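Local coordinates for protein NleB (PDB 6E66) that belongs to the SseK/NleB family of bacterial proteins and has the mixed alpha/beta architecture of the GT-A clan, at residues 39-44 and 230-235; 73-78 and 223-228; 85-90 and 113-118. All coordinates share one frame; numbering follows the deposited sequence.

Interaction 1: 39-44 and 230-235; sequences IDERTP and LGVLYA
Ile39 meets Leu233 as an antiparallel, hydrogen-bonded pair, and both of its backbone polar atoms are used. Ile39 N donates to Leu233 O at 2.7 Å. Leu233 N returns the bond to Ile39 O at 3.1 Å. Val232 CA adds a C-H...O contact to the same Ile39 O. The Ile39 side chain lies on the sheet face that also carries Leu233, where the two CB atoms are 4.0 Å apart. With CG1 turned beside the backbone N (chi1 -72°), CD1 extends along the partner strand to Ala235 CB at 3.7 Å. At Asp40 the chain leaves the sheet in a type I turn that ends at Thr43. Glu41, inside this turn, sends its chain back over the loop before the partner strand: CG rests on Val232 CG2 at 3.6 Å, the two side chains crossing at about a right angle, and OE1 passes near Gly231 CA. Thr43 closes the turn with two bonds, since its N and OG1 reach Asp40 O from the same face of that carbonyl, OG1 at 3.0 Å. Arg86 NH1 also donates to Asp40 O and to Thr43 O, tying the turn to a neighbouring loop. Antiparallel pairing that gives way to a type I turn joins two sheets here: strand 32-39 is central in a small three-stranded antiparallel sheet, and the turn leads into strand 45-50 of the larger mixed sheet.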
ATOM      1  N   ILE A  39       8.779 -13.270  10.260  1.00 42.56           N
ATOM      2  CA  ILE A  39       7.526 -13.285   9.522  1.00 40.36           C
ATOM      3  C   ILE A  39       7.270 -14.731   9.117  1.00 40.61           C
ATOM      4  O   ILE A  39       8.019 -15.300   8.312  1.00 42.12           O
ATOM      5  CB  ILE A  39       7.556 -12.335   8.314  1.00 42.08           C
ATOM      6  CG1 ILE A  39       7.498 -10.883   8.791  1.00 36.66           C
ATOM      7  CG2 ILE A  39       6.348 -12.563   7.419  1.00 39.41           C
ATOM      8  CD1 ILE A  39       8.805 -10.247   8.915  1.00 40.83           C
ATOM      9  N   ASP A  40       6.207 -15.316   9.683  1.00 46.00           N
ATOM     10  CA  ASP A  40       5.878 -16.738   9.589  1.00 46.35           C
ATOM     11  C   ASP A  40       5.748 -17.209   8.151  1.00 49.38           C
ATOM     12  O   ASP A  40       5.451 -16.437   7.234  1.00 44.42           O
ATOM     13  CB  ASP A  40       4.533 -17.040  10.253  1.00 46.58           C
ATOM     14  CG  ASP A  40       4.606 -17.050  11.738  1.00 54.11           C
ATOM     15  OD1 ASP A  40       5.719 -17.251  12.278  1.00 69.53           O
ATOM     16  OD2 ASP A  40       3.539 -16.866  12.366  1.00 56.70           O
ATOM     17  N   GLU A  41       5.886 -18.524   7.973  1.00 48.81           N
ATOM     18  CA  GLU A  41       5.502 -19.121   6.702  1.00 48.64           C
ATOM     19  C   GLU A  41       3.992 -19.151   6.515  1.00 39.33           C
ATOM     20  O   GLU A  41       3.536 -19.453   5.410  1.00 46.00           O
ATOM     21  CB  GLU A  41       6.081 -20.536   6.578  1.00 51.74           C
ATOM     22  CG  GLU A  41       7.517 -20.652   7.092  1.00 57.14           C
ATOM     23  CD  GLU A  41       7.980 -22.096   7.266  1.00 67.47           C
ATOM     24  OE1 GLU A  41       9.084 -22.420   6.773  1.00 65.77           O
ATOM     25  OE2 GLU A  41       7.244 -22.902   7.890  1.00 74.94           O
ATOM     26  N   ARG A  42       3.210 -18.846   7.553  1.00 39.45           N
ATOM     27  CA  ARG A  42       1.770 -18.668   7.392  1.00 38.57           C
ATOM     28  C   ARG A  42       1.406 -17.289   6.819  1.00 40.94           C
ATOM     29  O   ARG A  42       0.225 -17.011   6.577  1.00 36.35           O
ATOM     30  CB  ARG A  42       1.063 -18.864   8.740  1.00 42.06           C
ATOM     31  CG  ARG A  42       1.392 -20.185   9.483  1.00 48.25           C
ATOM     32  CD  ARG A  42       1.179 -20.057  11.008  1.00 52.24           C
ATOM     33  NE  ARG A  42      -0.083 -19.378  11.339  1.00 55.15           N
ATOM     34  CZ  ARG A  42      -0.475 -19.014  12.567  1.00 58.65           C
ATOM     35  NH1 ARG A  42       0.301 -19.262  13.631  1.00 55.50           N
ATOM     36  NH2 ARG A  42      -1.655 -18.397  12.731  1.00 49.68           N
ATOM     37  N   THR A  43       2.370 -16.420   6.607  1.00 39.62           N
ATOM     38  CA  THR A  43       2.049 -15.046   6.260  1.00 33.41           C
ATOM     39  C   THR A  43       1.573 -14.959   4.812  1.00 32.94           C
ATOM     40  O   THR A  43       2.232 -15.488   3.907  1.00 33.95           O
ATOM     41  CB  THR A  43       3.267 -14.167   6.517  1.00 37.00           C
ATOM     42  OG1 THR A  43       3.574 -14.191   7.928  1.00 31.30           O
ATOM     43  CG2 THR A  43       3.013 -12.712   6.060  1.00 35.49           C
ATOM     44  N   PRO A  44       0.426 -14.339   4.555  1.00 29.65           N
ATOM     45  CA  PRO A  44      -0.069 -14.253   3.185  1.00 29.19           C
ATOM     46  C   PRO A  44       0.793 -13.329   2.338  1.00 32.07           C
ATOM     47  O   PRO A  44       1.521 -12.465   2.837  1.00 27.42           O
ATOM     48  CB  PRO A  44      -1.486 -13.693   3.355  1.00 31.40           C
ATOM     49  CG  PRO A  44      -1.433 -12.945   4.641  1.00 32.13           C
ATOM     50  CD  PRO A  44      -0.491 -13.710   5.523  1.00 30.77           C
ATOM     51  N   LEU A 230       9.756 -19.236   0.177  1.00 57.61           N
ATOM     52  CA  LEU A 230      10.419 -18.160   0.906  1.00 57.37           C
ATOM     53  C   LEU A 230      10.883 -18.566   2.292  1.00 49.54           C
ATOM     54  O   LEU A 230      11.881 -18.028   2.779  1.00 54.83           O
ATOM     55  CB  LEU A 230       9.477 -16.963   1.051  1.00 53.81           C
ATOM     56  CG  LEU A 230       8.973 -16.355  -0.247  1.00 54.98           C
ATOM     57  CD1 LEU A 230       7.931 -15.298   0.032  1.00 50.97           C
ATOM     58  CD2 LEU A 230      10.152 -15.764  -0.983  1.00 59.01           C
ATOM     59  N   GLY A 231      10.166 -19.470   2.952  1.00 53.96           N
ATOM     60  CA  GLY A 231      10.497 -19.785   4.321  1.00 50.28           C
ATOM     61  C   GLY A 231      10.149 -18.613   5.225  1.00 57.45           C
ATOM     62  O   GLY A 231       9.286 -17.778   4.917  1.00 52.15           O
ATOM     63  N   VAL A 232      10.841 -18.555   6.358  1.00 55.39           N
ATOM     64  CA  VAL A 232      10.627 -17.492   7.333  1.00 51.83           C
ATOM     65  C   VAL A 232      11.453 -16.280   6.928  1.00 52.51           C
ATOM     66  O   VAL A 232      12.601 -16.406   6.482  1.00 50.91           O
ATOM     67  CB  VAL A 232      10.982 -17.982   8.754  1.00 52.03           C
ATOM     68  CG1 VAL A 232      11.006 -16.831   9.739  1.00 46.68           C
ATOM     69  CG2 VAL A 232       9.993 -19.046   9.218  1.00 48.20           C
ATOM     70  N   LEU A 233      10.867 -15.094   7.067  1.00 53.21           N
ATOM     71  CA  LEU A 233      11.578 -13.845   6.842  1.00 42.48           C
ATOM     72  C   LEU A 233      11.893 -13.178   8.170  1.00 39.57           C
ATOM     73  O   LEU A 233      11.272 -13.460   9.194  1.00 44.63           O
ATOM     74  CB  LEU A 233      10.753 -12.904   5.964  1.00 45.42           C
ATOM     75  CG  LEU A 233      10.345 -13.490   4.611  1.00 50.52           C
ATOM     76  CD1 LEU A 233       9.584 -12.466   3.811  1.00 46.68           C
ATOM     77  CD2 LEU A 233      11.574 -13.963   3.833  1.00 48.40           C
ATOM     78  N   TYR A 234      12.855 -12.264   8.146  1.00 43.80           N
ATOM     79  CA  TYR A 234      13.228 -11.508   9.329  1.00 43.33           C
ATOM     80  C   TYR A 234      13.333 -10.037   8.974  1.00 42.30           C
ATOM     81  O   TYR A 234      13.888  -9.682   7.928  1.00 42.87           O
ATOM     82  CB  TYR A 234      14.542 -12.018   9.918  1.00 43.87           C
ATOM     83  CG  TYR A 234      14.368 -13.392  10.507  1.00 47.06           C
ATOM     84  CD1 TYR A 234      13.884 -13.555  11.797  1.00 47.75           C
ATOM     85  CD2 TYR A 234      14.640 -14.528   9.755  1.00 47.58           C
ATOM     86  CE1 TYR A 234      13.704 -14.811  12.331  1.00 50.99           C
ATOM     87  CE2 TYR A 234      14.468 -15.780  10.280  1.00 52.61           C
ATOM     88  CZ  TYR A 234      13.998 -15.921  11.569  1.00 52.85           C
ATOM     89  OH  TYR A 234      13.816 -17.186  12.093  1.00 59.10           O
ATOM     90  N   ALA A 235      12.793  -9.187   9.848  1.00 34.10           N
ATOM     91  CA  ALA A 235      12.661  -7.769   9.558  1.00 36.33           C
ATOM     92  C   ALA A 235      12.920  -6.987  10.832  1.00 36.44           C
ATOM     93  O   ALA A 235      12.435  -7.381  11.905  1.00 35.69           O
ATOM     94  CB  ALA A 235      11.265  -7.431   9.023  1.00 33.69           C
TER

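Interaction 2: 73-78 and 223-228; sequences LSNIIN and DMIITD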
ATOM      1  N   LEU A  73       0.152 -11.472 -14.609  1.00 47.73           N
ATOM      2  CA  LEU A  73      -0.799 -12.523 -14.256  1.00 49.25           C
ATOM      3  C   LEU A  73      -0.092 -13.858 -14.080  1.00 47.71           C
ATOM      4  O   LEU A  73      -0.480 -14.671 -13.233  1.00 48.76           O
ATOM      5  CB  LEU A  73      -1.897 -12.636 -15.323  1.00 47.45           C
ATOM      6  CG  LEU A  73      -3.338 -13.029 -14.933  1.00 51.20           C
ATOM      7  CD1 LEU A  73      -3.997 -13.881 -16.008  1.00 49.51           C
ATOM      8  CD2 LEU A  73      -3.462 -13.713 -13.572  1.00 44.04           C
ATOM      9  N   SER A  74       0.950 -14.107 -14.878  1.00 53.95           N
ATOM     10  CA  SER A  74       1.697 -15.357 -14.753  1.00 53.43           C
ATOM     11  C   SER A  74       2.519 -15.381 -13.468  1.00 49.52           C
ATOM     12  O   SER A  74       2.545 -16.397 -12.760  1.00 47.33           O
ATOM     13  CB  SER A  74       2.589 -15.545 -15.981  1.00 57.00           C
ATOM     14  OG  SER A  74       1.833 -15.394 -17.178  1.00 57.64           O
ATOM     15  N   ASN A  75       3.189 -14.266 -13.144  1.00 51.03           N
ATOM     16  CA  ASN A  75       3.930 -14.175 -11.885  1.00 47.88           C
ATOM     17  C   ASN A  75       3.027 -14.464 -10.695  1.00 50.79           C
ATOM     18  O   ASN A  75       3.371 -15.275  -9.824  1.00 49.13           O
ATOM     19  CB  ASN A  75       4.576 -12.800 -11.757  1.00 51.40           C
ATOM     20  CG  ASN A  75       5.560 -12.532 -12.867  1.00 53.04           C
ATOM     21  OD1 ASN A  75       6.001 -13.458 -13.543  1.00 49.72           O
ATOM     22  ND2 ASN A  75       5.909 -11.268 -13.068  1.00 54.19           N
ATOM     23  N   ILE A  76       1.850 -13.828 -10.655  1.00 47.52           N
ATOM     24  CA  ILE A  76       0.917 -14.067  -9.556  1.00 44.31           C
ATOM     25  C   ILE A  76       0.529 -15.542  -9.495  1.00 48.33           C
ATOM     26  O   ILE A  76       0.566 -16.166  -8.428  1.00 46.62           O
ATOM     27  CB  ILE A  76      -0.324 -13.167  -9.695  1.00 43.01           C
ATOM     28  CG1 ILE A  76       0.054 -11.681  -9.601  1.00 40.89           C
ATOM     29  CG2 ILE A  76      -1.353 -13.551  -8.652  1.00 40.91           C
ATOM     30  CD1 ILE A  76      -1.024 -10.722 -10.114  1.00 37.13           C
ATOM     31  N   ILE A  77       0.145 -16.123 -10.638  1.00 49.75           N
ATOM     32  CA  ILE A  77      -0.249 -17.532 -10.663  1.00 49.98           C
ATOM     33  C   ILE A  77       0.919 -18.414 -10.241  1.00 49.54           C
ATOM     34  O   ILE A  77       0.758 -19.362  -9.458  1.00 49.09           O
ATOM     35  CB  ILE A  77      -0.768 -17.912 -12.062  1.00 52.73           C
ATOM     36  CG1 ILE A  77      -2.163 -17.326 -12.292  1.00 53.47           C
ATOM     37  CG2 ILE A  77      -0.814 -19.413 -12.231  1.00 52.06           C
ATOM     38  CD1 ILE A  77      -2.543 -17.245 -13.770  1.00 55.42           C
ATOM     39  N   ASN A  78       2.118 -18.095 -10.739  1.00 48.82           N
ATOM     40  CA  ASN A  78       3.312 -18.848 -10.375  1.00 54.32           C
ATOM     41  C   ASN A  78       3.574 -18.777  -8.873  1.00 56.20           C
ATOM     42  O   ASN A  78       3.894 -19.794  -8.239  1.00 53.74           O
ATOM     43  CB  ASN A  78       4.512 -18.317 -11.157  1.00 53.96           C
ATOM     44  CG  ASN A  78       5.832 -18.743 -10.548  1.00 61.78           C
ATOM     45  OD1 ASN A  78       6.104 -19.936 -10.420  1.00 64.59           O
ATOM     46  ND2 ASN A  78       6.654 -17.772 -10.160  1.00 58.05           N
ATOM     47  N   ASP A 223       5.797  -7.564 -10.992  1.00 46.18           N
ATOM     48  CA  ASP A 223       6.895  -7.906 -11.890  1.00 52.20           C
ATOM     49  C   ASP A 223       7.865  -8.916 -11.282  1.00 58.71           C
ATOM     50  O   ASP A 223       8.829  -9.303 -11.949  1.00 53.62           O
ATOM     51  CB  ASP A 223       7.664  -6.646 -12.295  1.00 51.40           C
ATOM     52  CG  ASP A 223       8.006  -5.784 -11.106  1.00 62.81           C
ATOM     53  OD1 ASP A 223       7.399  -6.019 -10.048  1.00 62.63           O
ATOM     54  OD2 ASP A 223       8.871  -4.884 -11.206  1.00 70.11           O
HETATM   55  N   MSE A 224       7.632  -9.353 -10.046  1.00 58.03           N
HETATM   56  CA  MSE A 224       8.576 -10.204  -9.335  1.00 52.73           C
HETATM   57  C   MSE A 224       8.253 -11.655  -9.507  1.00 52.16           C
HETATM   58  O   MSE A 224       7.088 -12.041  -9.553  1.00 54.71           O
HETATM   59  CB  MSE A 224       8.574  -9.880  -7.855  1.00 49.75           C
HETATM   60  CG  MSE A 224       8.815  -8.439  -7.592  1.00 60.67           C
HETATM   61 SE   MSE A 224      10.610  -8.216  -6.936  1.00 87.82          SE
HETATM   62  CE  MSE A 224      10.148  -7.968  -5.045  1.00 52.37           C
ATOM     63  N   ILE A 225       9.299 -12.467  -9.558  1.00 56.89           N
ATOM     64  CA  ILE A 225       9.180 -13.897  -9.776  1.00 53.59           C
ATOM     65  C   ILE A 225       9.745 -14.604  -8.561  1.00 52.40           C
ATOM     66  O   ILE A 225      10.888 -14.349  -8.165  1.00 53.94           O
ATOM     67  CB  ILE A 225       9.913 -14.343 -11.055  1.00 55.29           C
ATOM     68  CG1 ILE A 225       9.428 -13.522 -12.259  1.00 56.77           C
ATOM     69  CG2 ILE A 225       9.734 -15.836 -11.270  1.00 57.01           C
ATOM     70  CD1 ILE A 225       9.671 -14.191 -13.606  1.00 61.34           C
ATOM     71  N   ILE A 226       8.945 -15.476  -7.973  1.00 55.61           N
ATOM     72  CA  ILE A 226       9.399 -16.343  -6.900  1.00 56.76           C
ATOM     73  C   ILE A 226       9.959 -17.614  -7.524  1.00 59.93           C
ATOM     74  O   ILE A 226       9.335 -18.208  -8.412  1.00 60.14           O
ATOM     75  CB  ILE A 226       8.257 -16.651  -5.918  1.00 58.43           C
ATOM     76  CG1 ILE A 226       7.683 -15.348  -5.343  1.00 55.68           C
ATOM     77  CG2 ILE A 226       8.756 -17.544  -4.778  1.00 60.35           C
ATOM     78  CD1 ILE A 226       6.849 -15.539  -4.071  1.00 46.97           C
ATOM     79  N   THR A 227      11.155 -18.004  -7.089  1.00 63.00           N
ATOM     80  CA  THR A 227      11.857 -19.207  -7.534  1.00 60.37           C
ATOM     81  C   THR A 227      12.084 -20.025  -6.275  1.00 63.10           C
ATOM     82  O   THR A 227      13.088 -19.833  -5.585  1.00 65.88           O
ATOM     83  CB  THR A 227      13.174 -18.877  -8.212  1.00 59.81           C
ATOM     84  OG1 THR A 227      14.079 -18.358  -7.232  1.00 63.34           O
ATOM     85  CG2 THR A 227      12.993 -17.837  -9.317  1.00 56.88           C
ATOM     86  N   ASP A 228      11.126 -20.901  -5.971  1.00 62.51           N
ATOM     87  CA  ASP A 228      11.121 -21.758  -4.786  1.00 66.42           C
ATOM     88  C   ASP A 228      10.802 -20.980  -3.510  1.00 64.93           C
ATOM     89  O   ASP A 228      11.117 -19.789  -3.395  1.00 66.63           O
ATOM     90  CB  ASP A 228      12.450 -22.509  -4.641  1.00 71.75           C
ATOM     91  CG  ASP A 228      12.323 -23.746  -3.776  1.00 73.71           C
ATOM     92  OD1 ASP A 228      11.432 -24.581  -4.056  1.00 74.63           O
ATOM     93  OD2 ASP A 228      13.104 -23.873  -2.808  1.00 76.76           O
TER
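Asn75 and Asn78, one helical turn apart, present their side chains to the extended segment 223-228 in this GT-A clan alpha/beta fold, where helix 72-82 meets the loop between strands 217-220 and 233-236. The CA atoms come nearest at Asn75 and Ile225, 5.7 Å apart, so the loop runs close beside the helix there.

The hydrogen bonding is carried by the two side-chain amides, each directed at a loop carbonyl. Asn78 ND2 donates to Ile226 O at 3.2 Å, with an N-H...O angle of 166°. The acceptor lies 8° out of the amide plane, and the donor sits on a lone pair in the carbonyl plane, so both flat groups are well oriented despite the moderate length. Placing CG opposite the backbone N (chi1 163°) carries the Asn78 amide to this carbonyl. Asn75 ND2 has its partner just before the loop segment, at Ala222 O. Consistent with that bond, the amide lies beside the backbone of Asp223, whose C is 3.5 Å from Asn75 ND2 without a bond between them.

Van der Waals contacts fill in around these amides. Asn75 CB packs against Met224 O at 3.4 Å, while its OD1 is 3.7 Å from both CG1 and CD1 of Ile225. The side chain of Met224, a selenomethionine, leaves the backbone away from the helix and touches Asn254 and Ile317. On another face of the helix Ile76 packs on Ile88 and Val90 of strand 88-93, so helix 72-82 touches both the sheet and the loop. Ile225 spans both asparagines: its CG1 branch crosses Asn75 at a slant, and CG2 comes to 3.8 Å from Asn78 ND2, the two side chains near a right angle.

Interaction 3: 85-90 and 113-118; sequences ERIIGV and NIAIIY. Unlike the reference sequence in segment 113-118: Ala115 (reference Lys).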
ATOM      1  N   GLU A  85       1.344 -23.409   0.418  1.00 58.24           N
ATOM      2  CA  GLU A  85       0.902 -23.363   1.806  1.00 62.69           C
ATOM      3  C   GLU A  85       0.422 -21.985   2.244  1.00 59.01           C
ATOM      4  O   GLU A  85       0.032 -21.823   3.406  1.00 60.12           O
ATOM      5  CB  GLU A  85       2.040 -23.809   2.726  1.00 67.78           C
ATOM      6  CG  GLU A  85       2.340 -25.292   2.661  1.00 70.72           C
ATOM      7  CD  GLU A  85       2.282 -25.938   4.024  1.00 80.63           C
ATOM      8  OE1 GLU A  85       3.215 -25.704   4.828  1.00 82.59           O
ATOM      9  OE2 GLU A  85       1.293 -26.660   4.296  1.00 84.40           O
ATOM     10  N   ARG A  86       0.458 -20.992   1.360  1.00 53.70           N
ATOM     11  CA  ARG A  86       0.038 -19.637   1.675  1.00 52.88           C
ATOM     12  C   ARG A  86      -1.182 -19.268   0.848  1.00 46.29           C
ATOM     13  O   ARG A  86      -1.528 -19.937  -0.122  1.00 51.71           O
ATOM     14  CB  ARG A  86       1.167 -18.632   1.401  1.00 48.20           C
ATOM     15  CG  ARG A  86       2.426 -18.853   2.215  1.00 46.75           C
ATOM     16  CD  ARG A  86       3.447 -17.779   1.888  1.00 44.47           C
ATOM     17  NE  ARG A  86       4.802 -18.155   2.271  1.00 45.18           N
ATOM     18  CZ  ARG A  86       5.473 -17.606   3.278  1.00 45.46           C
ATOM     19  NH1 ARG A  86       4.908 -16.663   4.016  1.00 37.04           N
ATOM     20  NH2 ARG A  86       6.710 -18.001   3.545  1.00 48.36           N
ATOM     21  N   ILE A  87      -1.830 -18.178   1.247  1.00 45.99           N
ATOM     22  CA  ILE A  87      -2.852 -17.522   0.443  1.00 42.05           C
ATOM     23  C   ILE A  87      -2.180 -16.383  -0.315  1.00 42.81           C
ATOM     24  O   ILE A  87      -1.385 -15.627   0.259  1.00 41.70           O
ATOM     25  CB  ILE A  87      -4.014 -17.015   1.316  1.00 46.62           C
ATOM     26  CG1 ILE A  87      -4.744 -18.196   1.955  1.00 48.44           C
ATOM     27  CG2 ILE A  87      -4.999 -16.218   0.494  1.00 41.25           C
ATOM     28  CD1 ILE A  87      -4.132 -18.698   3.272  1.00 51.00           C
ATOM     29  N   ILE A  88      -2.446 -16.295  -1.614  1.00 43.95           N
ATOM     30  CA  ILE A  88      -1.944 -15.220  -2.460  1.00 37.90           C
ATOM     31  C   ILE A  88      -3.149 -14.360  -2.798  1.00 40.95           C
ATOM     32  O   ILE A  88      -4.057 -14.801  -3.517  1.00 40.32           O
ATOM     33  CB  ILE A  88      -1.253 -15.738  -3.730  1.00 42.24           C
ATOM     34  CG1 ILE A  88       0.179 -16.193  -3.441  1.00 42.04           C
ATOM     35  CG2 ILE A  88      -1.241 -14.668  -4.812  1.00 42.61           C
ATOM     36  CD1 ILE A  88       0.266 -17.433  -2.581  1.00 41.39           C
ATOM     37  N   GLY A  89      -3.185 -13.154  -2.241  1.00 35.32           N
ATOM     38  CA  GLY A  89      -4.254 -12.230  -2.529  1.00 31.17           C
ATOM     39  C   GLY A  89      -3.830 -11.297  -3.642  1.00 31.63           C
ATOM     40  O   GLY A  89      -2.648 -11.070  -3.854  1.00 34.39           O
ATOM     41  N   VAL A  90      -4.810 -10.803  -4.391  1.00 28.23           N
ATOM     42  CA  VAL A  90      -4.603  -9.733  -5.359  1.00 29.12           C
ATOM     43  C   VAL A  90      -5.682  -8.706  -5.057  1.00 32.36           C
ATOM     44  O   VAL A  90      -6.874  -8.993  -5.218  1.00 30.18           O
ATOM     45  CB  VAL A  90      -4.694 -10.208  -6.822  1.00 32.30           C
ATOM     46  CG1 VAL A  90      -4.207  -9.110  -7.754  1.00 34.86           C
ATOM     47  CG2 VAL A  90      -3.879 -11.507  -7.044  1.00 30.43           C
ATOM     48  N   ASN A 113      -5.817 -21.229  -3.980  1.00 51.86           N
ATOM     49  CA  ASN A 113      -5.263 -20.386  -2.925  1.00 55.13           C
ATOM     50  C   ASN A 113      -5.056 -18.945  -3.381  1.00 46.64           C
ATOM     51  O   ASN A 113      -4.358 -18.185  -2.704  1.00 46.98           O
ATOM     52  CB  ASN A 113      -3.952 -20.968  -2.392  1.00 47.79           C
ATOM     53  CG  ASN A 113      -2.913 -21.101  -3.457  1.00 45.58           C
ATOM     54  OD1 ASN A 113      -3.243 -21.231  -4.637  1.00 52.42           O
ATOM     55  ND2 ASN A 113      -1.645 -21.077  -3.062  1.00 49.75           N
ATOM     56  N   ILE A 114      -5.633 -18.560  -4.513  1.00 46.52           N
ATOM     57  CA  ILE A 114      -5.614 -17.181  -4.985  1.00 47.90           C
ATOM     58  C   ILE A 114      -6.919 -16.532  -4.568  1.00 46.69           C
ATOM     59  O   ILE A 114      -8.003 -17.029  -4.898  1.00 46.41           O
ATOM     60  CB  ILE A 114      -5.438 -17.096  -6.506  1.00 47.53           C
ATOM     61  CG1 ILE A 114      -4.047 -17.548  -6.903  1.00 44.84           C
ATOM     62  CG2 ILE A 114      -5.695 -15.669  -6.995  1.00 45.73           C
ATOM     63  CD1 ILE A 114      -3.811 -17.463  -8.382  1.00 50.44           C
ATOM     64  N   ALA A 115      -6.824 -15.434  -3.837  1.00 42.04           N
ATOM     65  CA  ALA A 115      -7.992 -14.677  -3.430  1.00 37.21           C
ATOM     66  C   ALA A 115      -7.987 -13.363  -4.195  1.00 40.81           C
ATOM     67  O   ALA A 115      -6.993 -12.634  -4.167  1.00 40.98           O
ATOM     68  CB  ALA A 115      -7.986 -14.446  -1.922  1.00 34.10           C
ATOM     69  N   ILE A 116      -9.069 -13.084  -4.909  1.00 36.90           N
ATOM     70  CA  ILE A 116      -9.239 -11.809  -5.590  1.00 35.73           C
ATOM     71  C   ILE A 116     -10.069 -10.921  -4.683  1.00 37.25           C
ATOM     72  O   ILE A 116     -11.231 -11.233  -4.397  1.00 38.39           O
ATOM     73  CB  ILE A 116      -9.916 -11.979  -6.956  1.00 35.37           C
ATOM     74  CG1 ILE A 116      -9.011 -12.783  -7.885  1.00 37.53           C
ATOM     75  CG2 ILE A 116     -10.245 -10.617  -7.559  1.00 33.71           C
ATOM     76  CD1 ILE A 116      -7.728 -12.074  -8.234  1.00 37.44           C
ATOM     77  N   ILE A 117      -9.479  -9.819  -4.225  1.00 35.26           N
ATOM     78  CA  ILE A 117     -10.119  -8.915  -3.274  1.00 30.51           C
ATOM     79  C   ILE A 117     -10.384  -7.591  -3.980  1.00 30.07           C
ATOM     80  O   ILE A 117      -9.448  -6.924  -4.433  1.00 30.72           O
ATOM     81  CB  ILE A 117      -9.249  -8.722  -2.026  1.00 33.70           C
ATOM     82  CG1 ILE A 117      -8.734 -10.078  -1.538  1.00 31.85           C
ATOM     83  CG2 ILE A 117     -10.034  -8.016  -0.927  1.00 32.03           C
ATOM     84  CD1 ILE A 117      -7.934 -10.004  -0.245  1.00 36.12           C
ATOM     85  N   TYR A 118     -11.652  -7.207  -4.075  1.00 28.63           N
ATOM     86  CA  TYR A 118     -11.989  -5.939  -4.696  1.00 33.05           C
ATOM     87  C   TYR A 118     -11.849  -4.802  -3.691  1.00 27.43           C
ATOM     88  O   TYR A 118     -12.370  -4.881  -2.581  1.00 30.49           O
ATOM     89  CB  TYR A 118     -13.409  -5.985  -5.255  1.00 31.81           C
ATOM     90  CG  TYR A 118     -13.557  -6.954  -6.403  1.00 36.42           C
ATOM     91  CD1 TYR A 118     -13.898  -8.280  -6.176  1.00 31.85           C
ATOM     92  CD2 TYR A 118     -13.345  -6.539  -7.717  1.00 33.39           C
ATOM     93  CE1 TYR A 118     -14.012  -9.166  -7.232  1.00 39.32           C
ATOM     94  CE2 TYR A 118     -13.458  -7.412  -8.770  1.00 36.28           C
ATOM     95  CZ  TYR A 118     -13.800  -8.723  -8.528  1.00 36.54           C
ATOM     96  OH  TYR A 118     -13.915  -9.592  -9.585  1.00 40.26           O
TER
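Ile88, Gly89 and Val90 pair in parallel with Ile114, Ala115 and Ile116, and this is the closely knit part of the contact. The strand axes approach to 4.6 Å and diverge by 23°. Four backbone bonds alternate across them, each 2.9 Å long: Ile88 N to Asn113 O, Ala115 N to Ile88 O, Val90 N to Ala115 O and Ile117 N to Val90 O. The closest CA pair is Gly89 with Ala115, at 4.6 Å. On the face holding Val90 and Ile116, the two side chains run alongside each other in the same direction, with Ile116 CD1 at 3.8 Å from Val90 CB. Ile76 and Ala80 of helix 72-82 and Phe104 of helix 98-110 help bury this face.

Just before the first bridge, Asn113 adds a side-chain bond. Its CG stands between the backbone N and the carbonyl carbon (chi1 59°), which brings ND2 to Arg86 O at 3.2 Å, while Ala80 O takes another bond from the same nitrogen. The opposite face is looser: Ile87 CG2 and Ala115 CB are 4.2 Å apart, Ala115 (a lysine in the reference sequence) is partly exposed, and a 1,2-ethanediol lies about 4 Å from the Ile87 side chain. Strand 88-93, helix 98-110 and strand 114-118 form a beta-alpha-beta unit, whose parallel strands make one edge of the mixed sheet in this GT-A clan fold.

Arg86 is the direct bridge between interactions 1 and 3, whose centres lie about 16 Å apart: besides bonding the turn of 39-44, it places NH2 2.9 Å from Gly231 O, so one guanidinium reaches both segments of interaction 1, while Glu83 OE1 holds its NE in a salt bridge. Interactions 2 and 3, about 13 Å apart between centres, share an apolar interface instead, with Ile77 CA at 4.2 Å from Ile114 CD1. Between interactions 1 and 2, their centres about 17 Å apart, the link is sequence alone, since 223-228 leads almost directly into 230-235. Along the chain, interaction 3 is nested within the loop closed by interaction 2, which is itself nested within that of interaction 1.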